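PDB 4Z3N: putative drug/sodium antiporter from Escherichia coli, which probably exports the genotoxin colibactin or a precursor of it across the cell membrane, as a MATE-family transporter thought to work by antiport. Local coordinates for residues Val47-Ala52 / Leu193-Leu198; Val170-Phe175 / Met182-Ala187. All coordinates share one frame; numbering follows the deposited sequence.

Contact 1 (Val47-Ala52 / Leu193-Leu198). With OLC ((2R)-2,3-dihydroxypropyl (9Z)-octadec-9-enoate), chain E.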
ATOM      1  N   VAL A  47      -0.337 -12.730  -1.770  1.00 44.54           N
ATOM      2  CA  VAL A  47      -1.533 -13.386  -1.252  1.00 48.62           C
ATOM      3  C   VAL A  47      -1.239 -14.848  -0.962  1.00 50.02           C
ATOM      4  O   VAL A  47      -1.671 -15.376   0.063  1.00 50.54           O
ATOM      5  CB  VAL A  47      -2.740 -13.274  -2.234  1.00 54.96           C
ATOM      6  CG1 VAL A  47      -3.955 -14.073  -1.734  1.00 55.14           C
ATOM      7  CG2 VAL A  47      -3.120 -11.810  -2.451  1.00 62.28           C
ATOM      8  N   THR A  48      -0.480 -15.488  -1.852  1.00 49.07           N
ATOM      9  CA  THR A  48      -0.177 -16.911  -1.716  1.00 50.62           C
ATOM     10  C   THR A  48       0.405 -17.278  -0.348  1.00 48.84           C
ATOM     11  O   THR A  48       0.222 -18.401   0.109  1.00 48.84           O
ATOM     12  CB  THR A  48       0.808 -17.386  -2.792  1.00 44.31           C
ATOM     13  OG1 THR A  48       2.097 -16.824  -2.539  1.00 48.83           O
ATOM     14  CG2 THR A  48       0.347 -16.965  -4.173  1.00 46.63           C
ATOM     15  N   TYR A  49       1.094 -16.341   0.305  1.00 45.39           N
ATOM     16  CA  TYR A  49       1.673 -16.617   1.620  1.00 46.53           C
ATOM     17  C   TYR A  49       0.618 -17.119   2.596  1.00 45.14           C
ATOM     18  O   TYR A  49       0.770 -18.189   3.161  1.00 43.00           O
ATOM     19  CB  TYR A  49       2.366 -15.379   2.193  1.00 41.01           C
ATOM     20  CG  TYR A  49       3.723 -15.125   1.599  1.00 42.77           C
ATOM     21  CD1 TYR A  49       3.859 -14.762   0.257  1.00 48.89           C
ATOM     22  CD2 TYR A  49       4.871 -15.231   2.370  1.00 37.32           C
ATOM     23  CE1 TYR A  49       5.101 -14.518  -0.300  1.00 40.37           C
ATOM     24  CE2 TYR A  49       6.121 -14.987   1.828  1.00 41.53           C
ATOM     25  CZ  TYR A  49       6.230 -14.631   0.488  1.00 45.94           C
ATOM     26  OH  TYR A  49       7.469 -14.394  -0.071  1.00 45.26           O
ATOM     27  N   ALA A  50      -0.454 -16.352   2.764  1.00 46.29           N
ATOM     28  CA  ALA A  50      -1.550 -16.726   3.647  1.00 42.63           C
ATOM     29  C   ALA A  50      -2.219 -18.042   3.220  1.00 50.86           C
ATOM     30  O   ALA A  50      -2.488 -18.914   4.053  1.00 53.63           O
ATOM     31  CB  ALA A  50      -2.569 -15.608   3.702  1.00 43.80           C
ATOM     32  N   ILE A  51      -2.488 -18.189   1.927  1.00 48.11           N
ATOM     33  CA  ILE A  51      -3.077 -19.426   1.430  1.00 48.64           C
ATOM     34  C   ILE A  51      -2.221 -20.641   1.806  1.00 50.43           C
ATOM     35  O   ILE A  51      -2.732 -21.593   2.403  1.00 50.55           O
ATOM     36  CB  ILE A  51      -3.270 -19.391  -0.098  1.00 50.14           C
ATOM     37  CG1 ILE A  51      -4.264 -18.295  -0.484  1.00 48.78           C
ATOM     38  CG2 ILE A  51      -3.727 -20.754  -0.628  1.00 41.62           C
ATOM     39  CD1 ILE A  51      -4.330 -18.050  -1.991  1.00 50.94           C
ATOM     40  N   ALA A  52      -0.929 -20.598   1.469  1.00 48.55           N
ATOM     41  CA  ALA A  52      -0.008 -21.686   1.795  1.00 48.13           C
ATOM     42  C   ALA A  52       0.097 -21.864   3.307  1.00 49.82           C
ATOM     43  O   ALA A  52       0.049 -22.983   3.817  1.00 49.72           O
ATOM     44  CB  ALA A  52       1.367 -21.436   1.196  1.00 40.51           C
ATOM     45  N   LEU A 193       7.682 -19.270  -3.867  1.00 44.15           N
ATOM     46  CA  LEU A 193       8.064 -20.682  -4.010  1.00 49.80           C
ATOM     47  C   LEU A 193       8.755 -21.185  -2.754  1.00 48.34           C
ATOM     48  O   LEU A 193       8.401 -22.234  -2.211  1.00 49.04           O
ATOM     49  CB  LEU A 193       8.980 -20.887  -5.218  1.00 50.33           C
ATOM     50  CG  LEU A 193       8.278 -20.840  -6.572  1.00 62.18           C
ATOM     51  CD1 LEU A 193       9.272 -20.941  -7.715  1.00 63.35           C
ATOM     52  CD2 LEU A 193       7.257 -21.961  -6.653  1.00 66.67           C
ATOM     53  N   VAL A 194       9.742 -20.419  -2.305  1.00 44.51           N
ATOM     54  CA  VAL A 194      10.431 -20.668  -1.048  1.00 47.56           C
ATOM     55  C   VAL A 194       9.471 -20.885   0.144  1.00 44.65           C
ATOM     56  O   VAL A 194       9.616 -21.832   0.913  1.00 43.99           O
ATOM     57  CB  VAL A 194      11.397 -19.507  -0.750  1.00 43.06           C
ATOM     58  CG1 VAL A 194      11.971 -19.605   0.654  1.00 40.74           C
ATOM     59  CG2 VAL A 194      12.494 -19.504  -1.778  1.00 34.48           C
ATOM     60  N   ASN A 195       8.478 -20.023   0.289  1.00 40.58           N
ATOM     61  CA  ASN A 195       7.537 -20.193   1.371  1.00 40.06           C
ATOM     62  C   ASN A 195       6.705 -21.463   1.180  1.00 41.98           C
ATOM     63  O   ASN A 195       6.276 -22.099   2.148  1.00 38.48           O
ATOM     64  CB  ASN A 195       6.640 -18.961   1.483  1.00 37.65           C
ATOM     65  CG  ASN A 195       5.563 -19.123   2.526  1.00 37.26           C
ATOM     66  OD1 ASN A 195       4.384 -19.234   2.201  1.00 38.90           O
ATOM     67  ND2 ASN A 195       5.964 -19.152   3.787  1.00 34.70           N
ATOM     68  N   ILE A 196       6.488 -21.832  -0.079  1.00 43.00           N
ATOM     69  CA  ILE A 196       5.672 -23.000  -0.406  1.00 46.76           C
ATOM     70  C   ILE A 196       6.364 -24.284   0.015  1.00 46.50           C
ATOM     71  O   ILE A 196       5.737 -25.195   0.561  1.00 46.05           O
ATOM     72  CB  ILE A 196       5.358 -23.079  -1.912  1.00 47.15           C
ATOM     73  CG1 ILE A 196       4.230 -22.110  -2.261  1.00 45.64           C
ATOM     74  CG2 ILE A 196       4.959 -24.502  -2.290  1.00 47.88           C
ATOM     75  CD1 ILE A 196       4.221 -21.685  -3.726  1.00 44.70           C
ATOM     76  N   MET A 197       7.667 -24.335  -0.240  1.00 47.01           N
ATOM     77  CA  MET A 197       8.480 -25.491   0.085  1.00 46.01           C
ATOM     78  C   MET A 197       8.878 -25.557   1.561  1.00 44.93           C
ATOM     79  O   MET A 197       8.956 -26.641   2.134  1.00 47.00           O
ATOM     80  CB  MET A 197       9.720 -25.493  -0.799  1.00 47.95           C
ATOM     81  CG  MET A 197       9.401 -25.753  -2.256  1.00 55.51           C
ATOM     82  SD  MET A 197      10.773 -25.433  -3.400  1.00 88.35           S
ATOM     83  CE  MET A 197       9.882 -25.400  -4.963  1.00 66.41           C
ATOM     84  N   LEU A 198       9.120 -24.403   2.177  1.00 44.65           N
ATOM     85  CA  LEU A 198       9.655 -24.365   3.533  1.00 39.92           C
ATOM     86  C   LEU A 198       8.600 -24.633   4.592  1.00 42.81           C
ATOM     87  O   LEU A 198       8.876 -25.317   5.576  1.00 44.32           O
ATOM     88  CB  LEU A 198      10.324 -23.022   3.816  1.00 38.13           C
ATOM     89  CG  LEU A 198      11.678 -22.755   3.161  1.00 42.68           C
ATOM     90  CD1 LEU A 198      12.207 -21.392   3.602  1.00 40.50           C
ATOM     91  CD2 LEU A 198      12.668 -23.866   3.486  1.00 39.16           C
TER
HETATM   92  C9  OLC E 504       4.625 -11.066   6.588  1.00 45.17           C
HETATM   93  C8  OLC E 504       4.869 -12.041   5.446  1.00 48.52           C
HETATM   94  C7  OLC E 504       4.308 -11.495   4.145  1.00 49.00           C
HETATM   95  C6  OLC E 504       5.146 -11.958   2.973  1.00 45.51           C
HETATM   96  C5  OLC E 504       5.450 -10.774   2.071  1.00 55.44           C
HETATM   97  C4  OLC E 504       6.915 -10.727   1.683  1.00 44.36           C

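Contact 2 (Val170-Phe175 / Met182-Ala187)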
ATOM      1  N   VAL A 170      14.073  -0.381   0.378  1.00 32.84           N
ATOM      2  CA  VAL A 170      15.177   0.184  -0.403  1.00 32.00           C
ATOM      3  C   VAL A 170      15.333  -0.484  -1.790  1.00 36.30           C
ATOM      4  O   VAL A 170      15.391   0.201  -2.822  1.00 34.95           O
ATOM      5  CB  VAL A 170      16.517   0.055   0.351  1.00 33.22           C
ATOM      6  CG1 VAL A 170      17.694   0.520  -0.533  1.00 40.70           C
ATOM      7  CG2 VAL A 170      16.474   0.827   1.646  1.00 34.27           C
ATOM      8  N   MET A 171      15.396  -1.814  -1.795  1.00 29.91           N
ATOM      9  CA  MET A 171      15.584  -2.592  -3.007  1.00 31.66           C
ATOM     10  C   MET A 171      14.427  -2.419  -3.986  1.00 35.69           C
ATOM     11  O   MET A 171      14.644  -2.162  -5.185  1.00 34.54           O
ATOM     12  CB  MET A 171      15.760  -4.066  -2.653  1.00 34.94           C
ATOM     13  CG  MET A 171      16.979  -4.358  -1.779  1.00 37.27           C
ATOM     14  SD  MET A 171      18.569  -3.968  -2.560  1.00 46.00           S
ATOM     15  CE  MET A 171      18.603  -2.183  -2.457  1.00 41.09           C
ATOM     16  N   MET A 172      13.206  -2.566  -3.471  1.00 35.56           N
ATOM     17  CA  MET A 172      11.999  -2.304  -4.248  1.00 33.95           C
ATOM     18  C   MET A 172      12.078  -0.911  -4.851  1.00 34.50           C
ATOM     19  O   MET A 172      11.827  -0.733  -6.044  1.00 38.36           O
ATOM     20  CB  MET A 172      10.748  -2.421  -3.378  1.00 36.06           C
ATOM     21  CG  MET A 172      10.443  -3.827  -2.856  1.00 41.87           C
ATOM     22  SD  MET A 172       9.457  -4.772  -4.025  1.00 50.84           S
ATOM     23  CE  MET A 172       8.028  -3.701  -4.199  1.00 44.01           C
ATOM     24  N   GLY A 173      12.440   0.067  -4.023  1.00 29.26           N
ATOM     25  CA  GLY A 173      12.564   1.447  -4.462  1.00 33.10           C
ATOM     26  C   GLY A 173      13.665   1.641  -5.494  1.00 34.39           C
ATOM     27  O   GLY A 173      13.541   2.440  -6.428  1.00 31.35           O
ATOM     28  N   LEU A 174      14.743   0.891  -5.328  1.00 34.67           N
ATOM     29  CA  LEU A 174      15.843   0.925  -6.278  1.00 35.29           C
ATOM     30  C   LEU A 174      15.417   0.425  -7.674  1.00 36.50           C
ATOM     31  O   LEU A 174      15.585   1.135  -8.667  1.00 35.07           O
ATOM     32  CB  LEU A 174      17.017   0.100  -5.732  1.00 33.65           C
ATOM     33  CG  LEU A 174      18.316   0.133  -6.529  1.00 40.76           C
ATOM     34  CD1 LEU A 174      18.526   1.517  -7.031  1.00 40.43           C
ATOM     35  CD2 LEU A 174      19.487  -0.275  -5.660  1.00 48.21           C
ATOM     36  N   PHE A 175      14.850  -0.778  -7.754  1.00 31.73           N
ATOM     37  CA  PHE A 175      14.513  -1.361  -9.051  1.00 29.84           C
ATOM     38  C   PHE A 175      13.245  -0.769  -9.692  1.00 36.27           C
ATOM     39  O   PHE A 175      13.093  -0.763 -10.914  1.00 36.50           O
ATOM     40  CB  PHE A 175      14.382  -2.868  -8.914  1.00 27.87           C
ATOM     41  CG  PHE A 175      15.704  -3.579  -8.787  1.00 36.17           C
ATOM     42  CD1 PHE A 175      16.410  -3.986  -9.927  1.00 28.27           C
ATOM     43  CD2 PHE A 175      16.245  -3.854  -7.529  1.00 36.32           C
ATOM     44  CE1 PHE A 175      17.619  -4.648  -9.814  1.00 28.55           C
ATOM     45  CE2 PHE A 175      17.473  -4.520  -7.411  1.00 38.14           C
ATOM     46  CZ  PHE A 175      18.159  -4.917  -8.554  1.00 35.07           C
ATOM     47  N   MET A 182      10.753  -6.435 -13.648  1.00 38.99           N
ATOM     48  CA  MET A 182      10.851  -7.862 -13.869  1.00 39.28           C
ATOM     49  C   MET A 182      11.694  -8.466 -12.759  1.00 39.61           C
ATOM     50  O   MET A 182      11.462  -9.589 -12.320  1.00 38.94           O
ATOM     51  CB  MET A 182      11.453  -8.149 -15.244  1.00 36.60           C
ATOM     52  CG  MET A 182      10.546  -7.743 -16.386  1.00 39.17           C
ATOM     53  SD  MET A 182       9.038  -8.723 -16.411  1.00 59.95           S
ATOM     54  CE  MET A 182       9.752 -10.376 -16.365  1.00 42.97           C
ATOM     55  N   VAL A 183      12.664  -7.695 -12.289  1.00 40.11           N
ATOM     56  CA  VAL A 183      13.496  -8.130 -11.183  1.00 40.23           C
ATOM     57  C   VAL A 183      12.649  -8.200  -9.920  1.00 38.37           C
ATOM     58  O   VAL A 183      12.823  -9.094  -9.094  1.00 37.69           O
ATOM     59  CB  VAL A 183      14.687  -7.192 -10.989  1.00 39.91           C
ATOM     60  CG1 VAL A 183      15.506  -7.607  -9.775  1.00 34.69           C
ATOM     61  CG2 VAL A 183      15.531  -7.189 -12.258  1.00 31.61           C
ATOM     62  N   ILE A 184      11.713  -7.263  -9.798  1.00 36.37           N
ATOM     63  CA  ILE A 184      10.781  -7.247  -8.686  1.00 34.15           C
ATOM     64  C   ILE A 184       9.791  -8.405  -8.822  1.00 36.81           C
ATOM     65  O   ILE A 184       9.461  -9.063  -7.832  1.00 34.99           O
ATOM     66  CB  ILE A 184      10.020  -5.912  -8.606  1.00 34.01           C
ATOM     67  CG1 ILE A 184      10.979  -4.776  -8.239  1.00 35.29           C
ATOM     68  CG2 ILE A 184       8.895  -6.000  -7.601  1.00 29.18           C
ATOM     69  CD1 ILE A 184      10.328  -3.414  -8.156  1.00 28.58           C
ATOM     70  N   MET A 185       9.346  -8.683 -10.045  1.00 34.88           N
ATOM     71  CA  MET A 185       8.368  -9.748 -10.241  1.00 36.96           C
ATOM     72  C   MET A 185       8.997 -11.114 -10.020  1.00 39.83           C
ATOM     73  O   MET A 185       8.346 -12.011  -9.485  1.00 33.26           O
ATOM     74  CB  MET A 185       7.735  -9.704 -11.633  1.00 34.71           C
ATOM     75  CG  MET A 185       6.607 -10.741 -11.783  1.00 35.71           C
ATOM     76  SD  MET A 185       6.153 -11.185 -13.483  1.00 39.77           S
ATOM     77  CE  MET A 185       7.739 -11.723 -14.115  1.00 43.46           C
ATOM     78  N   LYS A 186      10.257 -11.265 -10.445  1.00 42.35           N
ATOM     79  CA  LYS A 186      10.996 -12.518 -10.285  1.00 39.38           C
ATOM     80  C   LYS A 186      11.395 -12.736  -8.828  1.00 40.77           C
ATOM     81  O   LYS A 186      11.250 -13.841  -8.307  1.00 40.59           O
ATOM     82  CB  LYS A 186      12.228 -12.540 -11.185  1.00 36.26           C
ATOM     83  CG  LYS A 186      11.903 -12.765 -12.660  1.00 37.72           C
ATOM     84  CD  LYS A 186      13.151 -12.632 -13.527  1.00 45.50           C
ATOM     85  CE  LYS A 186      12.818 -12.188 -14.954  1.00 47.29           C
ATOM     86  NZ  LYS A 186      14.046 -11.736 -15.687  1.00 51.00           N
ATOM     87  N   ALA A 187      11.868 -11.684  -8.167  1.00 39.41           N
ATOM     88  CA  ALA A 187      12.104 -11.747  -6.727  1.00 36.60           C
ATOM     89  C   ALA A 187      10.848 -12.209  -6.005  1.00 42.40           C
ATOM     90  O   ALA A 187      10.900 -13.079  -5.134  1.00 46.04           O
ATOM     91  CB  ALA A 187      12.547 -10.403  -6.193  1.00 36.10           C
TER

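Contact 1 (Val47-Ala52 / Leu193-Leu198)
Asn-195 sets its CB over one face of the Tyr-49 ring, near the CD2-CE2 rim, and its amide runs on past that rim in a plane only 12° from that of the ring. The nearest pairs are Asn-195 CB to Tyr-49 CE2, 4.0 Å, and Asn-195 CG to Tyr-49 CD2, also 4.0 Å, so the contact falls over one side of the ring. Asn-195 extends toward helix 28-56 because its CG stands opposite the main-chain N (chi1 176°), and OD1 lies 3.8 Å from Tyr-49 CA and 3.9 Å from Ala-52 CB. No hydrogen bond joins the two segments; they meet by van der Waals packing between the first and fifth transmembrane helices of the N-terminal six-helix lobe of the MATE fold. The opposite face of the tyrosine ring takes the acyl chain of a bound monoolein, whose C6 is nearest to Tyr-49 CD2, so the ring is sandwiched between lipid and protein. Helix 209-232 also joins in, as Tyr-49 and Asn-195 both touch Ser-217. One residue further on, Ile-196 brings its backbone closest to helix 28-56, its CA 6.2 Å from the CA of Ala-52, while its side chain passes the Ala-52 methyl more loosely.

Contact 2 (Val170-Phe175 / Met182-Ala187)
Phe-175 has its CG beside the backbone N and anti to the carbonyl carbon (chi1 -75°), which brings the ring up against Val-183. The same sense of rotation in Ile-184 points CG1 and CD1 at helix 162-177 and leaves CG2 for Met-172, whose chi2 turn swings SD toward that methyl, the chi3 bend then setting CE beside it as well. The aromatic contact is a CH-pi interaction: Val-183 CG1 sits over the face of the Phe-175 ring, 3.8 Å from its centroid and 19° off the ring normal. Val-183 CG1 is displaced toward the rim, nearest to Phe-175 CE1 at 3.6 Å. Beside it, Ile-184 fills the space between Phe-175 and Met-172, with Ile-184 CG1 4.0 Å from Phe-175 CB and Ile-184 CD1 3.7 Å from the carbonyl O of Met-172. The Met-172 and Ile-184 side chains cross at about a right angle, SD of Met-172 lying 3.8 Å from CG2 of Ile-184. No hydrogen bond spans the interface, whose touching side chains are all apolar.

The arrangement is a helical hairpin: two helices consecutive in the chain, separated by a short turn, run roughly antiparallel, their segment axes 143° apart in direction and 9.8 Å apart at closest approach. Around it the N-terminal bundle closes in. The Phe-175 ring also meets that of Phe-228 on helix 209-232, Met-172 reaches Gln-89 on helix 75-101, Val-170 packs on helix 107-132, and Ile-184 touches Met-39 on helix 28-56.

From the N terminus, helix 28-56 supplies the first half of contact 1, and the chain then runs through 140 residues, mostly helical, before Leu-193-Leu-198 closes that long loop. Contact 2 opens and closes within this interval: only six residues separate Val-170-Phe-175 from Met-182-Ala-187, so a local hairpin sits inside a long-range closure, and the two loops do not cross. Helix 181-204 serves both contacts, its earlier part making contact 2 with helix 162-177 and its later part contact 1 with helix 28-56. The centres lie about 19 Å apart, and the nearest atoms about 6 Å. Together the contacts tie both neighbours to one helix of the N-terminal MATE lobe.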